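Local coordinates for two-domain protein containing predicted PHP-like metal-dependent phosphoesterase (Bacteroides vulgatus ATCC 8482, PDB 3E38) that binds three zinc ions in a PHP-like domain and is predicted to act as a metal-dependent phosphoesterase, possibly on nucleic acids, at residues 21-26 and 214-219; 48-53 and 85-90. One frame throughout, in Å; residues are numbered along the deposited sequence.

Both contacts belong to the mixed sheet of the PHP-like domain, and their centres lie about 8 Å apart. Strand 17-22 is the shared neighbour: it pairs antiparallel with strand 213-218 in contact 1 and parallel with strand 50-56, which in turn pairs with strand 87-95 in contact 2. Backbone hydrogen bonds of Asp22 with Ala50 and Ser52 join the two, and the Phe23 ring packs on Ile89. Along the chain, contact 2 is nested inside the long loop that contact 1 closes. Four neighbouring strands thus run from 213-218 to 87-95, and the chain following strand 17-22 delivers His24 and His26 to a zinc ion.

Contact 1. Residues 21-26 and 214-219; sequences CDFHMH and TFVFAK. With ZN (zinc ion), chain I.
Cys21 and Thr214 form an antiparallel hydrogen-bonded pair that joins strand 17-22 to strand 213-218 in the central sheet of the PHP-like domain. Cys21 N donates to Thr214 O at 2.8 Å, and Thr214 N returns a bond of the same length to Cys21 O. Both are close to straight, with N-H...O angles of 167° and 160°. Beyond this one pair the backbones separate and side chains take over.

The main apolar link is Val216 CG2, a methyl that stands beside its own backbone N and meets two residues of segment 21-26. Val216 CG2 lies 3.7 Å from Cys21 SG. Val216 CG2 also meets the edge of the Phe23 ring, near its plane, 3.9 Å from CZ. Phe23 CB points toward segment 214-219, and CG sits anti to the carbonyl carbon (chi1 -63°). The side chains of Phe23 and Thr214 cross at about a right angle, Phe23 CE2 lying 4.2 Å from Thr214 CB. The hydroxyl of Thr214 is engaged elsewhere, hydrogen-bonded to Gly191 O. Helix 223-231 packs against this cluster, with Ile226 and Leu230 on Phe23 and Ala229 on Val216.

Past Phe23 the segment leaves its partner and enters the metal site. His24 and His26 bind one zinc ion, which Glu93, Asp194 and a water also bind. The far nitrogens of both imidazoles are held by second-shell groups, His24 ND1 by Glu167 and His26 ND1 by Ser30, which, with the zinc bonds, probably help to fix the rotation of the rings. Each histidine meets the zinc through NE2, at 2.2 Å.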
loop_
_atom_site.group_PDB
_atom_site.type_symbol
_atom_site.label_atom_id
_atom_site.label_comp_id
_atom_site.label_asym_id
_atom_site.label_seq_id
_atom_site.Cartn_x
_atom_site.Cartn_y
_atom_site.Cartn_z
ATOM N N CYS B 21 -14.381 -16.700 11.737
ATOM C CA CYS B 21 -15.802 -16.421 11.561
ATOM C C CYS B 21 -16.244 -15.006 11.908
ATOM O O CYS B 21 -15.642 -14.357 12.775
ATOM C CB CYS B 21 -16.606 -17.414 12.412
ATOM S SG CYS B 21 -16.074 -19.139 12.253
ATOM N N ASP B 22 -17.274 -14.549 11.177
ATOM C CA ASP B 22 -17.932 -13.227 11.364
ATOM C C ASP B 22 -19.427 -13.472 11.543
ATOM O O ASP B 22 -20.162 -13.776 10.594
ATOM C CB ASP B 22 -17.628 -12.294 10.199
ATOM C CG ASP B 22 -18.010 -10.855 10.466
ATOM O OD1 ASP B 22 -18.437 -10.571 11.603
ATOM O OD2 ASP B 22 -17.856 -10.016 9.528
ATOM N N PHE B 23 -19.874 -13.347 12.782
ATOM C CA PHE B 23 -21.242 -13.743 13.136
ATOM C C PHE B 23 -22.246 -12.605 13.170
ATOM O O PHE B 23 -23.300 -12.711 13.783
ATOM C CB PHE B 23 -21.214 -14.425 14.511
ATOM C CG PHE B 23 -20.398 -15.703 14.560
ATOM C CD1 PHE B 23 -20.718 -16.771 13.741
ATOM C CD2 PHE B 23 -19.375 -15.850 15.463
ATOM C CE1 PHE B 23 -20.027 -17.934 13.807
ATOM C CE2 PHE B 23 -18.661 -17.024 15.534
ATOM C CZ PHE B 23 -18.983 -18.058 14.701
ATOM N N HIS B 24 -21.884 -11.501 12.539
ATOM C CA HIS B 24 -22.698 -10.284 12.616
ATOM C C HIS B 24 -22.394 -9.325 11.487
ATOM O O HIS B 24 -21.335 -8.728 11.393
ATOM C CB HIS B 24 -22.410 -9.599 13.955
ATOM C CG HIS B 24 -23.329 -8.479 14.301
ATOM N ND1 HIS B 24 -23.460 -8.024 15.595
ATOM C CD2 HIS B 24 -24.212 -7.773 13.562
ATOM C CE1 HIS B 24 -24.351 -7.054 15.634
ATOM N NE2 HIS B 24 -24.822 -6.876 14.414
HETATM N N MSE B 25 -23.357 -9.212 10.603
HETATM C CA MSE B 25 -23.225 -8.334 9.468
HETATM C C MSE B 25 -24.576 -8.077 8.839
HETATM O O MSE B 25 -25.547 -8.780 9.136
HETATM C CB MSE B 25 -22.272 -8.950 8.462
HETATM C CG MSE B 25 -22.786 -10.186 7.809
HETATM SE SE MSE B 25 -21.406 -11.092 6.752
HETATM C CE MSE B 25 -20.193 -11.410 8.185
ATOM N N HIS B 26 -24.562 -7.124 7.912
ATOM C CA HIS B 26 -25.764 -6.606 7.253
ATOM C C HIS B 26 -25.704 -6.364 5.776
ATOM O O HIS B 26 -24.655 -6.140 5.222
ATOM C CB HIS B 26 -26.143 -5.293 7.916
ATOM C CG HIS B 26 -26.355 -5.429 9.387
ATOM N ND1 HIS B 26 -27.585 -5.702 9.946
ATOM C CD2 HIS B 26 -25.478 -5.362 10.410
ATOM C CE1 HIS B 26 -27.457 -5.759 11.260
ATOM N NE2 HIS B 26 -26.185 -5.538 11.565
ATOM N N THR B 214 -13.908 -13.585 14.820
ATOM C CA THR B 214 -13.756 -14.606 15.890
ATOM C C THR B 214 -13.034 -15.845 15.418
ATOM O O THR B 214 -13.341 -16.429 14.375
ATOM C CB THR B 214 -15.116 -15.067 16.497
ATOM O OG1 THR B 214 -15.857 -13.943 16.942
ATOM C CG2 THR B 214 -14.929 -16.023 17.645
ATOM N N PHE B 215 -12.001 -16.187 16.162
ATOM C CA PHE B 215 -11.327 -17.456 15.957
ATOM C C PHE B 215 -12.121 -18.515 16.729
ATOM O O PHE B 215 -12.335 -18.389 17.970
ATOM C CB PHE B 215 -9.864 -17.463 16.442
ATOM C CG PHE B 215 -8.952 -16.597 15.657
ATOM C CD1 PHE B 215 -9.326 -16.143 14.406
ATOM C CD2 PHE B 215 -7.663 -16.330 16.118
ATOM C CE1 PHE B 215 -8.474 -15.340 13.662
ATOM C CE2 PHE B 215 -6.785 -15.538 15.371
ATOM C CZ PHE B 215 -7.195 -15.043 14.151
ATOM N N VAL B 216 -12.575 -19.530 15.990
ATOM C CA VAL B 216 -13.333 -20.656 16.552
ATOM C C VAL B 216 -12.534 -21.958 16.432
ATOM O O VAL B 216 -12.164 -22.393 15.331
ATOM C CB VAL B 216 -14.740 -20.818 15.890
ATOM C CG1 VAL B 216 -15.585 -21.894 16.602
ATOM C CG2 VAL B 216 -15.519 -19.487 15.880
ATOM N N PHE B 217 -12.294 -22.586 17.582
ATOM C CA PHE B 217 -11.512 -23.836 17.634
ATOM C C PHE B 217 -12.443 -25.038 17.662
ATOM O O PHE B 217 -12.898 -25.516 18.711
ATOM C CB PHE B 217 -10.541 -23.823 18.805
ATOM C CG PHE B 217 -9.760 -22.548 18.909
ATOM C CD1 PHE B 217 -8.695 -22.303 18.068
ATOM C CD2 PHE B 217 -10.113 -21.578 19.830
ATOM C CE1 PHE B 217 -7.986 -21.123 18.162
ATOM C CE2 PHE B 217 -9.406 -20.427 19.915
ATOM C CZ PHE B 217 -8.341 -20.196 19.077
ATOM N N ALA B 218 -12.684 -25.503 16.451
ATOM C CA ALA B 218 -13.656 -26.533 16.121
ATOM C C ALA B 218 -13.011 -27.891 15.896
ATOM O O ALA B 218 -11.864 -27.970 15.513
ATOM C CB ALA B 218 -14.462 -26.088 14.847
ATOM N N LYS B 219 -13.771 -28.939 16.164
ATOM C CA LYS B 219 -13.300 -30.316 16.024
ATOM C C LYS B 219 -13.473 -30.686 14.577
ATOM O O LYS B 219 -12.916 -31.665 14.083
ATOM C CB LYS B 219 -14.089 -31.280 16.912
ATOM C CG LYS B 219 -13.866 -31.134 18.421
ATOM C CD LYS B 219 -14.839 -31.994 19.244
HETATM ZN ZN ZN I . -25.816 -5.060 13.704
HETATM O O HOH W 1 -25.659 -4.418 15.712
#

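Contact 2. Residues 48-53 and 85-90; sequences LDAISL and GILLIK
Ile89 O is gripped by two donors. Ser52 OG donates to Ile89 O at 2.7 Å, and a water donates to Ile89 O at 2.8 Å. The hydroxyl approaches from above the carbonyl plane, 48° out of it, and is placed by a chi1 of -175° that sets OG anti to the backbone N. The same water accepts from Leu53 N at 3.0 Å, and so links Leu53 N to Ile89 O across the two segments. An alanine in place of Ser52 would probably leave Ile89 O without the hydroxyl donor, held by the water alone among the donors described.

Before this point the backbones follow a parallel ladder, in which Leu87 N donates to Asp49 O, Ile51 N to Leu87 O and Ile89 N to Ile51 O. Strand 50-56, helix 72-83 and strand 87-95 make a beta-alpha-beta unit, and Gly85, with positive phi, is the C-prime residue of the Schellman motif that ends the helix.

On one face of the sheet Ala50 CB lies 3.7 Å from Leu87 CB, and Ile226 of helix 223-231 packs against both residues. On the other face Ile51 CG1 fills the crowded position between N and carbonyl carbon (chi1 66°). Ile51 CG1 touches Leu88 CD1 at 4.0 Å and Ile86 CG2 at 4.1 Å, both side chains crossing that of Ile51 obliquely. The side chain of Asp49 leaves its backbone away from segment 85-90; OD2 accepts from Lys20 N and OD1 forms a salt bridge with Arg221.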
loop_
_atom_site.group_PDB
_atom_site.type_symbol
_atom_site.label_atom_id
_atom_site.label_comp_id
_atom_site.label_asym_id
_atom_site.label_seq_id
_atom_site.Cartn_x
_atom_site.Cartn_y
_atom_site.Cartn_z
ATOM N N LEU B 48 -12.038 -16.110 5.409
ATOM C CA LEU B 48 -12.991 -16.489 6.419
ATOM C C LEU B 48 -13.487 -17.821 6.038
ATOM O O LEU B 48 -13.399 -18.197 4.884
ATOM C CB LEU B 48 -14.178 -15.527 6.472
ATOM C CG LEU B 48 -14.044 -14.100 6.924
ATOM C CD1 LEU B 48 -15.478 -13.582 7.226
ATOM C CD2 LEU B 48 -13.183 -14.062 8.130
ATOM N N ASP B 49 -14.042 -18.506 7.033
ATOM C CA ASP B 49 -14.611 -19.847 6.872
ATOM C C ASP B 49 -16.133 -19.881 7.008
ATOM O O ASP B 49 -16.841 -20.742 6.451
ATOM C CB ASP B 49 -14.024 -20.771 7.933
ATOM C CG ASP B 49 -12.535 -20.978 7.758
ATOM O OD1 ASP B 49 -12.111 -21.419 6.674
ATOM O OD2 ASP B 49 -11.793 -20.739 8.717
ATOM N N ALA B 50 -16.629 -18.927 7.769
ATOM C CA ALA B 50 -18.035 -18.891 8.110
ATOM C C ALA B 50 -18.527 -17.488 8.438
ATOM O O ALA B 50 -17.798 -16.627 8.978
ATOM C CB ALA B 50 -18.315 -19.871 9.281
ATOM N N ILE B 51 -19.795 -17.297 8.118
ATOM C CA ILE B 51 -20.459 -16.037 8.360
ATOM C C ILE B 51 -21.901 -16.226 8.685
ATOM O O ILE B 51 -22.476 -17.235 8.414
ATOM C CB ILE B 51 -20.430 -15.111 7.084
ATOM C CG1 ILE B 51 -21.253 -15.719 5.963
ATOM C CG2 ILE B 51 -18.998 -14.831 6.611
ATOM C CD1 ILE B 51 -21.325 -14.849 4.680
ATOM N N SER B 52 -22.467 -15.207 9.284
ATOM C CA SER B 52 -23.884 -15.145 9.511
ATOM C C SER B 52 -24.364 -13.744 9.130
ATOM O O SER B 52 -23.951 -12.761 9.755
ATOM C CB SER B 52 -24.200 -15.436 10.986
ATOM O OG SER B 52 -25.602 -15.490 11.233
ATOM N N LEU B 53 -25.193 -13.674 8.095
ATOM C CA LEU B 53 -25.828 -12.418 7.673
ATOM C C LEU B 53 -27.015 -12.249 8.628
ATOM O O LEU B 53 -28.043 -12.947 8.535
ATOM C CB LEU B 53 -26.230 -12.478 6.210
ATOM C CG LEU B 53 -26.684 -11.234 5.450
ATOM C CD1 LEU B 53 -25.775 -10.051 5.673
ATOM C CD2 LEU B 53 -26.777 -11.571 3.942
ATOM N N GLY B 85 -17.301 -22.304 -0.767
ATOM C CA GLY B 85 -16.945 -23.066 0.413
ATOM C C GLY B 85 -17.042 -22.340 1.721
ATOM O O GLY B 85 -16.377 -22.698 2.685
ATOM N N ILE B 86 -17.873 -21.307 1.756
ATOM C CA ILE B 86 -18.163 -20.556 3.005
ATOM C C ILE B 86 -19.384 -21.159 3.677
ATOM O O ILE B 86 -20.394 -21.453 3.017
ATOM C CB ILE B 86 -18.420 -19.032 2.757
ATOM C CG1 ILE B 86 -17.283 -18.409 1.940
ATOM C CG2 ILE B 86 -18.672 -18.245 4.080
ATOM C CD1 ILE B 86 -15.872 -18.691 2.441
ATOM N N LEU B 87 -19.246 -21.388 4.978
ATOM C CA LEU B 87 -20.306 -21.906 5.846
ATOM C C LEU B 87 -21.228 -20.767 6.223
ATOM O O LEU B 87 -20.764 -19.741 6.725
ATOM C CB LEU B 87 -19.743 -22.551 7.153
ATOM C CG LEU B 87 -18.815 -23.788 7.029
ATOM C CD1 LEU B 87 -18.230 -24.177 8.390
ATOM C CD2 LEU B 87 -19.502 -24.996 6.383
ATOM N N LEU B 88 -22.524 -20.990 6.019
ATOM C CA LEU B 88 -23.546 -19.961 6.210
ATOM C C LEU B 88 -24.505 -20.306 7.336
ATOM O O LEU B 88 -25.355 -21.164 7.221
ATOM C CB LEU B 88 -24.266 -19.735 4.873
ATOM C CG LEU B 88 -25.257 -18.615 4.585
ATOM C CD1 LEU B 88 -24.646 -17.245 4.601
ATOM C CD2 LEU B 88 -25.861 -18.883 3.226
ATOM N N ILE B 89 -24.347 -19.578 8.418
ATOM C CA ILE B 89 -25.148 -19.705 9.633
ATOM C C ILE B 89 -26.277 -18.672 9.515
ATOM O O ILE B 89 -26.057 -17.460 9.390
ATOM C CB ILE B 89 -24.258 -19.438 10.877
ATOM C CG1 ILE B 89 -23.062 -20.379 10.862
ATOM C CG2 ILE B 89 -25.041 -19.483 12.254
ATOM C CD1 ILE B 89 -21.919 -19.892 11.779
ATOM N N LYS B 90 -27.491 -19.181 9.513
ATOM C CA LYS B 90 -28.691 -18.365 9.506
ATOM C C LYS B 90 -28.793 -17.623 10.847
ATOM O O LYS B 90 -28.622 -18.183 11.933
ATOM C CB LYS B 90 -29.925 -19.225 9.273
ATOM C CG LYS B 90 -31.233 -18.427 9.417
ATOM C CD LYS B 90 -32.482 -19.297 9.198
ATOM C CE LYS B 90 -32.935 -19.310 7.737
ATOM N NZ LYS B 90 -33.558 -18.021 7.370
HETATM O O HOH W 2 -26.819 -16.022 7.088
#